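Long-range contacts in V-type ATP synthase alpha chain (PDB 4O1S), which is an archaeal intein, a compact, mostly beta-strand splicing domain of the Hedgehog/intein (HINT) clan, carried within subunit A of a V-type ATPase: residues I22-Y26 with V146-S150; S75-V79 with S90-V94; G85-V89 with G161-L167. All blocks are in the same frame, centred on the assembly; numbering follows the deposited sequence.

How the contacts relate
Contact 1 is the most deeply buried of the three: the helix 22-31 meets strand 143-149 through apolar and aromatic side chains, with no direct hydrogen bond between the segments. Contacts 2 and 3 are partly buried and rest on backbone pairing, and both draw on strand 88-91. Contact 2 pairs its far end with strand 77-83 as a hairpin, while contact 3 joins its beginning to the glycine-rich turn ahead of strand 165-168 and adds an arginine bond near the surface. Contacts 1 and 2 touch where Val-146 packs on Ser-75 and Leu-78; contact 3 lies about 8 Å from contact 1 at nearest atoms. Contacts 1 and 3 join sequence-distant parts; contact 2 closes a local hairpin.

Contact 1: I22-Y26 with V146-S150; sequences IKDLY and VYDLS
Residues 22-26 form the first turn of a helix, with Tyr-26 N bonded to Ile-22 O at 2.9 Å, and this turn lies across the extended strand 146-149. The two axes approach to 9.0 Å and cross at 71°; Ile-22 and Tyr-147 have the nearest CA atoms, 6.8 Å apart. Tyr-147 (chi1 m) and Leu-149 project toward the helix, whereas Val-146 and Asp-148 point away. The main bump is the Tyr-147 ring, which fills the hollow among Ile-22, Lys-23 and Tyr-26. Lys-23 CA sits over one face of the Tyr-147 ring, 4.0 Å from its centroid, as a CH-pi contact. The edge of Tyr-147 is turned to the face of Tyr-26 (chi1 t) in an offset edge-to-face pair, centroids 5.4 Å apart and planes at 62°. Ile-22, t at both chi angles, lays CG1 3.7 Å from Tyr-147 CB and extends CD1 to 4.4 Å from Leu-149 CD2. A water bridges Lys-23 O (3.0 Å) and Tyr-147 OH (2.8 Å). Tyr-26 OH is hydrogen-bonded to Glu-44, and the Tyr-26 side chain packs on Leu-70 of strand 61-75. This is helix-on-sheet packing: a short helix against an antiparallel HINT-domain sheet, with 143-149 between 6-7 and 61-75.

Contact 2: S75-V79 with S90-V94; sequences SSYLV and SVTPV
The backbones run as the open end of an antiparallel beta hairpin, strands 77-83 and 88-91, within the intein's HINT fold. Before it the chain turns a corner at Ser-76 (phi/psi -87/-15), leaving one sheet for another; from Tyr-77 to Val-79 it is extended. Residues 90-91 are extended too, and Thr-92 and Pro-93 (phi/psi -56/-34) then bend the chain off the strand; with the corner at Ser-76 included, the end-to-end directions of 75-79 and 90-93 lie 107° apart. Val-79 and Val-91 make a hydrogen-bonded pair with CA atoms 5.2 Å apart: Val-79 N to Val-91 O is 2.6 Å and nearly straight at 178°, and Val-91 N to Val-79 O is 2.8 Å. Flanking CA-H...O contacts join Ser-90 CA to Val-79 O at 3.1 Å and Leu-78 CA to Val-91 O at 3.4 Å.

Val-79 (chi1 t) and Val-91 (chi1 m) share one face of the sheet, where both reach Ala-110. Val-79 CG2 packs 3.7 Å from Pro-93 CA. Leu-78, with chi1 near -115°, brings CD1 to 4.0 Å from Thr-92 N, while its side chain also meets Phe-144 and Val-146 of strand 143-149. Ser-90 OG is hydrogen-bonded to Arg-80. A buffer molecule, EPE, probably from the crystallisation liquor, takes a hydrogen bond from Val-94 N. At the corner, Ser-75 (chi1 t) donates OG to Tyr-77 O at 2.5 Å, and beyond it Tyr-77 CB rests 3.7 Å from Pro-93 CG.

Contact 3: G85-V89 with G161-L167; sequences GGRSV and GEGLLVL
Arg-87 lays its extended side chain (chi1 m, chi2 and chi3 t) along Gly-163: NE donates to Gly-163 O at 2.7 Å, and CD passes 3.9 Å from Leu-165 CD2. A water accepts from Arg-87 NH2 at 2.9 Å and makes a weak 3.3 Å bond to Gly-163 O, while NH1 forms a salt bridge with Asp-132. Gly-163 O, the carbonyl met by NE, belongs to a type II beta turn, Gly-161 to Leu-164, with Glu-162 at -68/110 and Gly-163 at 102/24. Both glycines have positive phi, and a CB would clash, with Ser-88 O at Gly-161 and with Arg-87 CG at Gly-163. Alongside, Ser-88 and Glu-162 form a single antiparallel hydrogen-bonded bridge, CA atoms 5.0 Å apart: Ser-88 N to Glu-162 O is 3.0 Å, and Glu-162 N to Ser-88 O is a weak bond of 2.9 Å. Beyond the turn the chain doubles back to place leucines beside Val-89 (chi1 p), whose CG1 is 3.5 Å from Leu-165 CD1 and CG2 4.2 Å from Leu-167 CD1. The contact joins two antiparallel sheets of the HINT fold: the start of strand 88-91 in one, the turn between strands 158-160 and 165-168 in the other. Leu-165 packs on Ile-119 of strand 118-122, at the far edge of the first sheet, while in the second Leu-167 touches Phe-158 of strand 158-160 and Leu-97 of strand 96-101.

Contact 1: I22-Y26 with V146-S150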
loop_
_atom_site.group_PDB
_atom_site.type_symbol
_atom_site.label_atom_id
_atom_site.label_comp_id
_atom_site.label_asym_id
_atom_site.label_seq_id
_atom_site.Cartn_x
_atom_site.Cartn_y
_atom_site.Cartn_z
ATOM N N ILE A 22 -8.003 1.181 -4.530
ATOM C CA ILE A 22 -7.586 2.551 -4.222
ATOM C C ILE A 22 -8.030 3.576 -5.290
ATOM O O ILE A 22 -8.416 4.691 -4.967
ATOM C CB ILE A 22 -6.078 2.649 -3.906
ATOM C CG1 ILE A 22 -5.746 4.004 -3.276
ATOM C CG2 ILE A 22 -5.219 2.381 -5.148
ATOM C CD1 ILE A 22 -4.440 3.996 -2.397
ATOM N N LYS A 23 -8.037 3.186 -6.554
ATOM C CA LYS A 23 -8.450 4.128 -7.584
ATOM C C LYS A 23 -9.935 4.483 -7.470
ATOM O O LYS A 23 -10.336 5.604 -7.799
ATOM C CB LYS A 23 -8.130 3.590 -8.978
ATOM C CG LYS A 23 -9.077 2.509 -9.457
ATOM C CD LYS A 23 -8.599 2.004 -10.800
ATOM C CE LYS A 23 -9.515 0.934 -11.346
ATOM N NZ LYS A 23 -10.924 1.309 -11.078
ATOM N N ASP A 24 -10.750 3.545 -6.990
ATOM C CA ASP A 24 -12.177 3.811 -6.834
ATOM C C ASP A 24 -12.437 4.713 -5.634
ATOM O O ASP A 24 -13.257 5.653 -5.697
ATOM C CB ASP A 24 -12.972 2.510 -6.700
ATOM C CG ASP A 24 -12.924 1.667 -7.963
ATOM O OD1 ASP A 24 -12.683 2.255 -9.048
ATOM O OD2 ASP A 24 -13.110 0.429 -7.874
ATOM N N LEU A 25 -11.730 4.413 -4.547
ATOM C CA LEU A 25 -11.790 5.206 -3.333
ATOM C C LEU A 25 -11.399 6.649 -3.636
ATOM O O LEU A 25 -12.090 7.590 -3.254
ATOM C CB LEU A 25 -10.826 4.626 -2.308
ATOM C CG LEU A 25 -10.567 5.509 -1.089
ATOM C CD1 LEU A 25 -11.879 5.791 -0.374
ATOM C CD2 LEU A 25 -9.583 4.852 -0.158
ATOM N N TYR A 26 -10.282 6.806 -4.331
ATOM C CA TYR A 26 -9.805 8.113 -4.730
ATOM C C TYR A 26 -10.864 8.862 -5.534
ATOM O O TYR A 26 -11.150 10.041 -5.286
ATOM C CB TYR A 26 -8.509 8.001 -5.555
ATOM C CG TYR A 26 -7.873 9.363 -5.798
ATOM C CD1 TYR A 26 -6.949 9.897 -4.891
ATOM C CD2 TYR A 26 -8.213 10.126 -6.923
ATOM C CE1 TYR A 26 -6.380 11.146 -5.104
ATOM C CE2 TYR A 26 -7.658 11.376 -7.135
ATOM C CZ TYR A 26 -6.751 11.879 -6.223
ATOM O OH TYR A 26 -6.211 13.118 -6.436
ATOM N N VAL A 146 -0.748 6.158 -10.335
ATOM C CA VAL A 146 -0.430 5.540 -9.057
ATOM C C VAL A 146 -1.053 6.338 -7.917
ATOM O O VAL A 146 -1.378 7.517 -8.077
ATOM C CB VAL A 146 1.101 5.293 -8.857
ATOM C CG1 VAL A 146 1.616 4.348 -9.899
ATOM C CG2 VAL A 146 1.880 6.584 -8.917
ATOM N N TYR A 147 -1.229 5.670 -6.782
ATOM C CA TYR A 147 -1.997 6.199 -5.660
ATOM C C TYR A 147 -1.301 5.882 -4.340
ATOM O O TYR A 147 -0.562 4.899 -4.220
ATOM C CB TYR A 147 -3.398 5.583 -5.648
ATOM C CG TYR A 147 -4.224 5.875 -6.885
ATOM C CD1 TYR A 147 -5.109 6.948 -6.901
ATOM C CD2 TYR A 147 -4.120 5.092 -8.042
ATOM C CE1 TYR A 147 -5.874 7.235 -8.009
ATOM C CE2 TYR A 147 -4.890 5.374 -9.171
ATOM C CZ TYR A 147 -5.767 6.458 -9.148
ATOM O OH TYR A 147 -6.557 6.799 -10.238
ATOM N N ASP A 148 -1.550 6.726 -3.349
ATOM C CA ASP A 148 -1.025 6.544 -2.005
ATOM C C ASP A 148 -2.041 7.146 -1.054
ATOM O O ASP A 148 -2.816 8.021 -1.428
ATOM C CB ASP A 148 0.324 7.259 -1.862
ATOM C CG ASP A 148 1.073 6.890 -0.569
ATOM O OD1 ASP A 148 0.623 5.956 0.136
ATOM O OD2 ASP A 148 2.127 7.528 -0.277
ATOM N N LEU A 149 -2.055 6.665 0.174
ATOM C CA LEU A 149 -2.796 7.341 1.218
ATOM C C LEU A 149 -1.870 7.543 2.400
ATOM O O LEU A 149 -0.812 6.926 2.457
ATOM C CB LEU A 149 -4.026 6.531 1.600
ATOM C CG LEU A 149 -3.861 5.041 1.854
ATOM C CD1 LEU A 149 -3.160 4.812 3.174
ATOM C CD2 LEU A 149 -5.221 4.380 1.874
ATOM N N SER A 150 -2.243 8.391 3.348
ATOM C CA SER A 150 -1.414 8.520 4.543
ATOM C C SER A 150 -1.990 7.679 5.684
ATOM O O SER A 150 -3.196 7.651 5.901
ATOM C CB SER A 150 -1.269 9.982 4.962
ATOM O OG SER A 150 -2.435 10.442 5.623
HETATM O O HOH W 1 -9.189 7.687 -9.638
#

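Contact 2: S75-V79 with S90-V94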
loop_
_atom_site.group_PDB
_atom_site.type_symbol
_atom_site.label_atom_id
_atom_site.label_comp_id
_atom_site.label_asym_id
_atom_site.label_seq_id
_atom_site.Cartn_x
_atom_site.Cartn_y
_atom_site.Cartn_z
ATOM N N SER A 75 3.476 7.107 -12.531
ATOM C CA SER A 75 4.779 6.464 -12.578
ATOM C C SER A 75 4.965 5.823 -13.954
ATOM O O SER A 75 3.996 5.435 -14.617
ATOM C CB SER A 75 4.945 5.437 -11.466
ATOM O OG SER A 75 6.099 4.631 -11.679
ATOM N N SER A 76 6.218 5.755 -14.378
ATOM C CA SER A 76 6.606 5.117 -15.613
ATOM C C SER A 76 6.832 3.657 -15.362
ATOM O O SER A 76 6.954 2.865 -16.305
ATOM C CB SER A 76 7.932 5.710 -16.087
ATOM O OG SER A 76 7.719 6.967 -16.682
ATOM N N TYR A 77 6.939 3.311 -14.085
ATOM C CA TYR A 77 7.354 1.976 -13.718
ATOM C C TYR A 77 6.482 1.419 -12.624
ATOM O O TYR A 77 6.091 2.130 -11.702
ATOM C CB TYR A 77 8.807 1.969 -13.240
ATOM C CG TYR A 77 9.752 2.442 -14.280
ATOM C CD1 TYR A 77 10.157 1.603 -15.297
ATOM C CD2 TYR A 77 10.216 3.744 -14.273
ATOM C CE1 TYR A 77 11.020 2.040 -16.282
ATOM C CE2 TYR A 77 11.077 4.197 -15.255
ATOM C CZ TYR A 77 11.481 3.342 -16.257
ATOM O OH TYR A 77 12.341 3.788 -17.244
ATOM N N LEU A 78 6.209 0.128 -12.728
ATOM C CA LEU A 78 5.533 -0.604 -11.671
ATOM C C LEU A 78 6.310 -1.907 -11.427
ATOM O O LEU A 78 6.808 -2.541 -12.379
ATOM C CB LEU A 78 4.107 -0.925 -12.104
ATOM C CG LEU A 78 2.899 -0.331 -11.388
ATOM C CD1 LEU A 78 3.224 0.849 -10.483
ATOM C CD2 LEU A 78 1.823 0.022 -12.422
ATOM N N VAL A 79 6.432 -2.286 -10.155
ATOM C CA VAL A 79 6.956 -3.596 -9.772
ATOM C C VAL A 79 5.801 -4.473 -9.301
ATOM O O VAL A 79 5.085 -4.122 -8.359
ATOM C CB VAL A 79 7.943 -3.452 -8.629
ATOM C CG1 VAL A 79 8.598 -4.802 -8.329
ATOM C CG2 VAL A 79 8.978 -2.357 -8.963
ATOM N N SER A 90 1.134 -4.456 -6.980
ATOM C CA SER A 90 1.987 -3.769 -7.945
ATOM C C SER A 90 2.283 -2.410 -7.333
ATOM O O SER A 90 1.371 -1.675 -6.917
ATOM C CB SER A 90 1.312 -3.620 -9.320
ATOM O OG SER A 90 0.999 -4.875 -9.915
ATOM N N VAL A 91 3.561 -2.085 -7.222
ATOM C CA VAL A 91 3.927 -0.822 -6.605
ATOM C C VAL A 91 5.031 -0.128 -7.375
ATOM O O VAL A 91 5.665 -0.668 -8.284
ATOM C CB VAL A 91 4.361 -0.982 -5.128
ATOM C CG1 VAL A 91 3.231 -1.594 -4.290
ATOM C CG2 VAL A 91 5.614 -1.842 -5.046
ATOM N N THR A 92 5.228 1.104 -6.977
ATOM C CA THR A 92 6.273 1.952 -7.473
ATOM C C THR A 92 7.620 1.352 -7.026
ATOM O O THR A 92 7.699 0.745 -5.963
ATOM C CB THR A 92 6.003 3.322 -6.826
ATOM O OG1 THR A 92 5.502 4.236 -7.815
ATOM C CG2 THR A 92 7.199 3.845 -6.130
ATOM N N PRO A 93 8.681 1.490 -7.846
ATOM C CA PRO A 93 9.994 0.916 -7.504
ATOM C C PRO A 93 10.559 1.359 -6.163
ATOM O O PRO A 93 11.234 0.532 -5.532
ATOM C CB PRO A 93 10.900 1.400 -8.629
ATOM C CG PRO A 93 10.007 1.537 -9.774
ATOM C CD PRO A 93 8.652 1.980 -9.233
ATOM N N VAL A 94 10.296 2.606 -5.742
ATOM C CA VAL A 94 10.821 3.115 -4.464
ATOM C C VAL A 94 9.978 2.732 -3.238
ATOM O O VAL A 94 10.421 2.920 -2.102
ATOM C CB VAL A 94 11.082 4.652 -4.463
ATOM C CG1 VAL A 94 12.186 5.011 -5.412
ATOM C CG2 VAL A 94 9.841 5.430 -4.811
#

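Contact 3: G85-V89 with G161-L167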
loop_
_atom_site.group_PDB
_atom_site.type_symbol
_atom_site.label_atom_id
_atom_site.label_comp_id
_atom_site.label_asym_id
_atom_site.label_seq_id
_atom_site.Cartn_x
_atom_site.Cartn_y
_atom_site.Cartn_z
ATOM N N GLY A 85 2.247 -17.891 -1.559
ATOM C CA GLY A 85 0.936 -17.942 -0.955
ATOM C C GLY A 85 -0.185 -17.240 -1.699
ATOM O O GLY A 85 -1.291 -17.088 -1.155
ATOM N N GLY A 86 0.085 -16.787 -2.922
ATOM C CA GLY A 86 -0.953 -16.171 -3.748
ATOM C C GLY A 86 -1.239 -14.724 -3.425
ATOM O O GLY A 86 -2.308 -14.226 -3.702
ATOM N N ARG A 87 -0.277 -14.047 -2.816
ATOM C CA ARG A 87 -0.442 -12.643 -2.495
ATOM C C ARG A 87 0.213 -11.790 -3.565
ATOM O O ARG A 87 1.232 -12.184 -4.146
ATOM C CB ARG A 87 0.194 -12.333 -1.148
ATOM C CG ARG A 87 -0.436 -13.085 -0.011
ATOM C CD ARG A 87 0.144 -12.654 1.303
ATOM N NE ARG A 87 -0.711 -13.120 2.372
ATOM C CZ ARG A 87 -0.656 -14.343 2.876
ATOM N NH1 ARG A 87 0.238 -15.219 2.427
ATOM N NH2 ARG A 87 -1.493 -14.684 3.837
ATOM N N SER A 88 -0.364 -10.621 -3.828
ATOM C CA SER A 88 0.158 -9.746 -4.874
ATOM C C SER A 88 -0.074 -8.259 -4.617
ATOM O O SER A 88 -1.057 -7.852 -3.979
ATOM C CB SER A 88 -0.412 -10.130 -6.231
ATOM O OG SER A 88 -1.768 -9.747 -6.306
ATOM N N VAL A 89 0.857 -7.456 -5.111
ATOM C CA VAL A 89 0.662 -6.020 -5.165
ATOM C C VAL A 89 1.597 -5.463 -6.251
ATOM O O VAL A 89 2.694 -5.985 -6.473
ATOM C CB VAL A 89 0.898 -5.381 -3.790
ATOM C CG1 VAL A 89 2.362 -5.524 -3.380
ATOM C CG2 VAL A 89 0.443 -3.918 -3.773
ATOM N N GLY A 161 -3.308 -4.659 -1.118
ATOM C CA GLY A 161 -2.985 -5.710 -2.057
ATOM C C GLY A 161 -3.789 -6.969 -1.804
ATOM O O GLY A 161 -4.507 -7.109 -0.808
ATOM N N GLU A 162 -3.680 -7.892 -2.740
ATOM C CA GLU A 162 -4.259 -9.200 -2.567
ATOM C C GLU A 162 -3.520 -9.957 -1.462
ATOM O O GLU A 162 -2.365 -10.333 -1.641
ATOM C CB GLU A 162 -4.134 -9.961 -3.879
ATOM C CG GLU A 162 -5.171 -9.570 -4.883
ATOM C CD GLU A 162 -6.519 -10.117 -4.494
ATOM O OE1 GLU A 162 -6.554 -11.158 -3.781
ATOM O OE2 GLU A 162 -7.532 -9.496 -4.887
ATOM N N GLY A 163 -4.164 -10.178 -0.320
ATOM C CA GLY A 163 -3.579 -11.043 0.693
ATOM C C GLY A 163 -2.950 -10.265 1.829
ATOM O O GLY A 163 -2.057 -10.765 2.510
ATOM N N LEU A 164 -3.420 -9.033 2.015
ATOM C CA LEU A 164 -3.035 -8.205 3.146
ATOM C C LEU A 164 -1.522 -8.050 3.286
ATOM O O LEU A 164 -0.940 -8.345 4.342
ATOM C CB LEU A 164 -3.624 -8.758 4.446
ATOM C CG LEU A 164 -5.083 -9.207 4.459
ATOM C CD1 LEU A 164 -5.442 -9.660 5.839
ATOM C CD2 LEU A 164 -6.014 -8.110 4.061
ATOM N N LEU A 165 -0.879 -7.595 2.219
ATOM C CA LEU A 165 0.531 -7.257 2.317
ATOM C C LEU A 165 0.696 -5.966 3.121
ATOM O O LEU A 165 -0.236 -5.129 3.225
ATOM C CB LEU A 165 1.148 -7.115 0.936
ATOM C CG LEU A 165 1.088 -8.403 0.117
ATOM C CD1 LEU A 165 1.244 -8.104 -1.371
ATOM C CD2 LEU A 165 2.168 -9.380 0.585
ATOM N N VAL A 166 1.884 -5.827 3.706
ATOM C CA VAL A 166 2.158 -4.734 4.605
ATOM C C VAL A 166 3.121 -3.809 3.904
ATOM O O VAL A 166 4.258 -4.206 3.569
ATOM C CB VAL A 166 2.777 -5.231 5.940
ATOM C CG1 VAL A 166 3.000 -4.041 6.898
ATOM C CG2 VAL A 166 1.893 -6.306 6.579
ATOM N N LEU A 167 2.676 -2.571 3.694
ATOM C CA LEU A 167 3.415 -1.648 2.841
ATOM C C LEU A 167 3.926 -0.473 3.633
ATOM O O LEU A 167 3.159 0.215 4.309
ATOM C CB LEU A 167 2.537 -1.202 1.677
ATOM C CG LEU A 167 2.086 -2.436 0.887
ATOM C CD1 LEU A 167 0.879 -2.224 -0.004
ATOM C CD2 LEU A 167 3.259 -2.919 0.074
HETATM O O HOH W 2 -3.710 -12.872 4.405
#